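Local atomic coordinates of putative Nitroreductase (Anabaena variabilis ATCC 29413, PDB entry 3EO7), a protein that binds flavin mononucleotide and probably works as an oxidoreductase of the nitroreductase family. Residues Asn475-Ile481 / Ile504-Pro510. Numbering follows the deposited sequence.
With FMN (flavin mononucleotide), chain B.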
loop_
_atom_site.group_PDB
_atom_site.type_symbol
_atom_site.label_atom_id
_atom_site.label_comp_id
_atom_site.label_asym_id
_atom_site.label_seq_id
_atom_site.Cartn_x
_atom_site.Cartn_y
_atom_site.Cartn_z
ATOM N N ASN A 475 -20.769 4.114 0.076
ATOM C CA ASN A 475 -21.190 5.470 0.474
ATOM C C ASN A 475 -20.854 5.784 1.917
ATOM O O ASN A 475 -21.573 6.525 2.606
ATOM C CB ASN A 475 -22.689 5.638 0.244
ATOM C CG ASN A 475 -23.077 5.412 -1.201
ATOM O OD1 ASN A 475 -23.966 4.619 -1.501
ATOM N ND2 ASN A 475 -22.380 6.071 -2.100
ATOM N N LEU A 476 -19.734 5.239 2.353
ATOM C CA LEU A 476 -19.225 5.443 3.696
ATOM C C LEU A 476 -18.014 6.368 3.654
ATOM O O LEU A 476 -17.526 6.748 2.570
ATOM C CB LEU A 476 -18.834 4.103 4.315
ATOM C CG LEU A 476 -19.925 3.032 4.400
ATOM C CD1 LEU A 476 -19.280 1.747 4.987
ATOM C CD2 LEU A 476 -21.135 3.507 5.185
ATOM N N GLY A 477 -17.577 6.778 4.836
ATOM C CA GLY A 477 -16.380 7.607 5.025
ATOM C C GLY A 477 -15.217 6.740 5.474
ATOM O O GLY A 477 -15.411 5.719 6.138
ATOM N N VAL A 478 -14.009 7.131 5.068
ATOM C CA VAL A 478 -12.819 6.377 5.390
ATOM C C VAL A 478 -11.584 7.253 5.339
ATOM O O VAL A 478 -11.500 8.178 4.545
ATOM C CB VAL A 478 -12.641 5.176 4.397
ATOM C CG1 VAL A 478 -12.557 5.670 2.922
ATOM C CG2 VAL A 478 -11.401 4.285 4.773
ATOM N N SER A 479 -10.631 6.966 6.219
ATOM C CA SER A 479 -9.343 7.601 6.149
ATOM C C SER A 479 -8.292 6.814 6.902
ATOM O O SER A 479 -8.504 6.422 8.043
ATOM C CB SER A 479 -9.375 9.029 6.712
ATOM O OG SER A 479 -8.094 9.663 6.560
ATOM N N GLY A 480 -7.132 6.646 6.283
ATOM C CA GLY A 480 -5.995 6.115 6.975
ATOM C C GLY A 480 -5.520 7.160 7.974
ATOM O O GLY A 480 -5.844 8.363 7.859
ATOM N N ILE A 481 -4.754 6.688 8.950
ATOM C CA ILE A 481 -4.104 7.492 9.980
ATOM C C ILE A 481 -2.680 6.937 10.111
ATOM O O ILE A 481 -2.495 5.806 10.562
ATOM C CB ILE A 481 -4.808 7.340 11.352
ATOM C CG1 ILE A 481 -6.283 7.755 11.275
ATOM C CG2 ILE A 481 -4.040 8.108 12.437
ATOM C CD1 ILE A 481 -6.550 9.186 11.127
ATOM N N ILE A 504 -3.455 2.337 10.857
ATOM C CA ILE A 504 -4.811 2.558 11.324
ATOM C C ILE A 504 -5.667 3.020 10.147
ATOM O O ILE A 504 -5.246 3.848 9.343
ATOM C CB ILE A 504 -4.849 3.652 12.418
ATOM C CG1 ILE A 504 -4.025 3.191 13.611
ATOM C CG2 ILE A 504 -6.281 4.080 12.761
ATOM C CD1 ILE A 504 -3.896 4.260 14.732
ATOM N N THR A 505 -6.861 2.459 10.058
ATOM C CA THR A 505 -7.850 2.874 9.062
ATOM C C THR A 505 -9.179 3.149 9.789
ATOM O O THR A 505 -9.737 2.254 10.410
ATOM C CB THR A 505 -8.066 1.846 7.952
ATOM O OG1 THR A 505 -6.846 1.576 7.264
ATOM C CG2 THR A 505 -9.178 2.334 6.942
ATOM N N THR A 506 -9.637 4.397 9.711
ATOM C CA THR A 506 -10.883 4.842 10.317
ATOM C C THR A 506 -12.000 4.684 9.304
ATOM O O THR A 506 -11.784 4.824 8.108
ATOM C CB THR A 506 -10.831 6.317 10.815
ATOM O OG1 THR A 506 -10.615 7.211 9.703
ATOM C CG2 THR A 506 -9.715 6.506 11.903
ATOM N N LEU A 507 -13.182 4.372 9.821
ATOM C CA LEU A 507 -14.368 4.181 9.044
ATOM C C LEU A 507 -15.537 4.890 9.735
ATOM O O LEU A 507 -15.710 4.791 10.950
ATOM C CB LEU A 507 -14.685 2.690 8.942
ATOM C CG LEU A 507 -13.642 1.805 8.274
ATOM C CD1 LEU A 507 -13.855 0.327 8.598
ATOM C CD2 LEU A 507 -13.692 2.106 6.745
ATOM N N GLY A 508 -16.363 5.542 8.946
ATOM C CA GLY A 508 -17.508 6.269 9.501
ATOM C C GLY A 508 -18.476 6.683 8.432
ATOM O O GLY A 508 -18.494 6.105 7.349
ATOM N N ARG A 509 -19.336 7.650 8.765
ATOM C CA ARG A 509 -20.247 8.237 7.782
ATOM C C ARG A 509 -19.753 9.675 7.591
ATOM O O ARG A 509 -19.448 10.385 8.551
ATOM C CB ARG A 509 -21.729 8.180 8.186
ATOM C CG ARG A 509 -22.238 6.784 8.599
ATOM C CD ARG A 509 -23.741 6.600 8.444
ATOM N NE ARG A 509 -24.028 6.080 7.112
ATOM C CZ ARG A 509 -24.056 4.780 6.794
ATOM N NH1 ARG A 509 -23.885 3.828 7.698
ATOM N NH2 ARG A 509 -24.300 4.427 5.546
ATOM N N PRO A 510 -19.647 10.110 6.337
ATOM C CA PRO A 510 -19.105 11.435 6.089
ATOM C C PRO A 510 -19.944 12.560 6.657
ATOM O O PRO A 510 -21.165 12.470 6.710
ATOM C CB PRO A 510 -19.079 11.520 4.562
ATOM C CG PRO A 510 -19.197 10.135 4.085
ATOM C CD PRO A 510 -20.036 9.440 5.089
HETATM N N1 FMN B . -5.565 11.817 6.602
HETATM C C2 FMN B . -5.772 12.429 7.827
HETATM O O2 FMN B . -6.627 13.298 7.961
HETATM N N3 FMN B . -5.033 12.139 8.943
HETATM C C4 FMN B . -4.004 11.245 8.914
HETATM O O4 FMN B . -3.496 10.888 9.994
HETATM C C4A FMN B . -3.763 10.600 7.703
HETATM N N5 FMN B . -2.702 9.722 7.593
HETATM C C5A FMN B . -2.515 9.004 6.394
HETATM C C6 FMN B . -1.534 8.027 6.278
HETATM C C7 FMN B . -1.332 7.332 5.086
HETATM C C7M FMN B . -0.322 6.176 5.028
HETATM C C8 FMN B . -2.128 7.609 3.981
HETATM C C8M FMN B . -2.090 6.760 2.727
HETATM C C9 FMN B . -3.134 8.588 4.072
HETATM C C9A FMN B . -3.326 9.283 5.279
HETATM N N10 FMN B . -4.312 10.258 5.373
HETATM C C10 FMN B . -4.540 10.895 6.563
HETATM C "C1'" FMN B . -5.040 10.771 4.148
HETATM C "C2'" FMN B . -4.205 11.706 3.297
HETATM O "O2'" FMN B . -4.197 13.024 3.890
HETATM C "C3'" FMN B . -4.770 11.732 1.879
HETATM O "O3'" FMN B . -4.584 10.458 1.255
HETATM C "C4'" FMN B . -4.204 12.863 1.000
HETATM O "O4'" FMN B . -4.535 14.167 1.555
HETATM C "C5'" FMN B . -4.739 12.745 -0.414
HETATM O "O5'" FMN B . -6.140 12.800 -0.456
HETATM P P FMN B . -7.011 11.629 -1.065
HETATM O O1P FMN B . -6.790 10.388 -0.206
HETATM O O2P FMN B . -8.446 12.136 -0.983
HETATM O O3P FMN B . -6.605 11.379 -2.488
HETATM O O HOH W 1 -24.166 6.344 3.352
#
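Strands 477-481 and 504-508 run antiparallel, their axes 4.5 Å apart at the closest, in the mixed sheet of the nitroreductase fold. Strand 433-439 flanks 504-508 on its other edge. G477, S479 and I481 form hydrogen-bonded pairs with G508, T506 and I504. Backbone bonds include G477 N to G508 O (2.8 Å) and I481 N to I504 O (2.9 Å). A Schellman motif with N475 at positive phi ends helix 452-473 just before the strand. V478 CG2 packs on L507 CD2 (3.7 Å) on the sheet face covered by that helix. On the opposite face, I481 and I504 meet through their CB atoms at 3.8 Å. T506 OG1 donates to S479 O (2.8 Å) and also bonds Y340. The 477-481 strand leads to the flavin: G480 O lies 3.1 Å from C4A of FMN. At the other end, R509 forms a salt bridge with E349. A water bridges the segments, 2.7 Å from N475 O and 2.9 Å from R509 NH2.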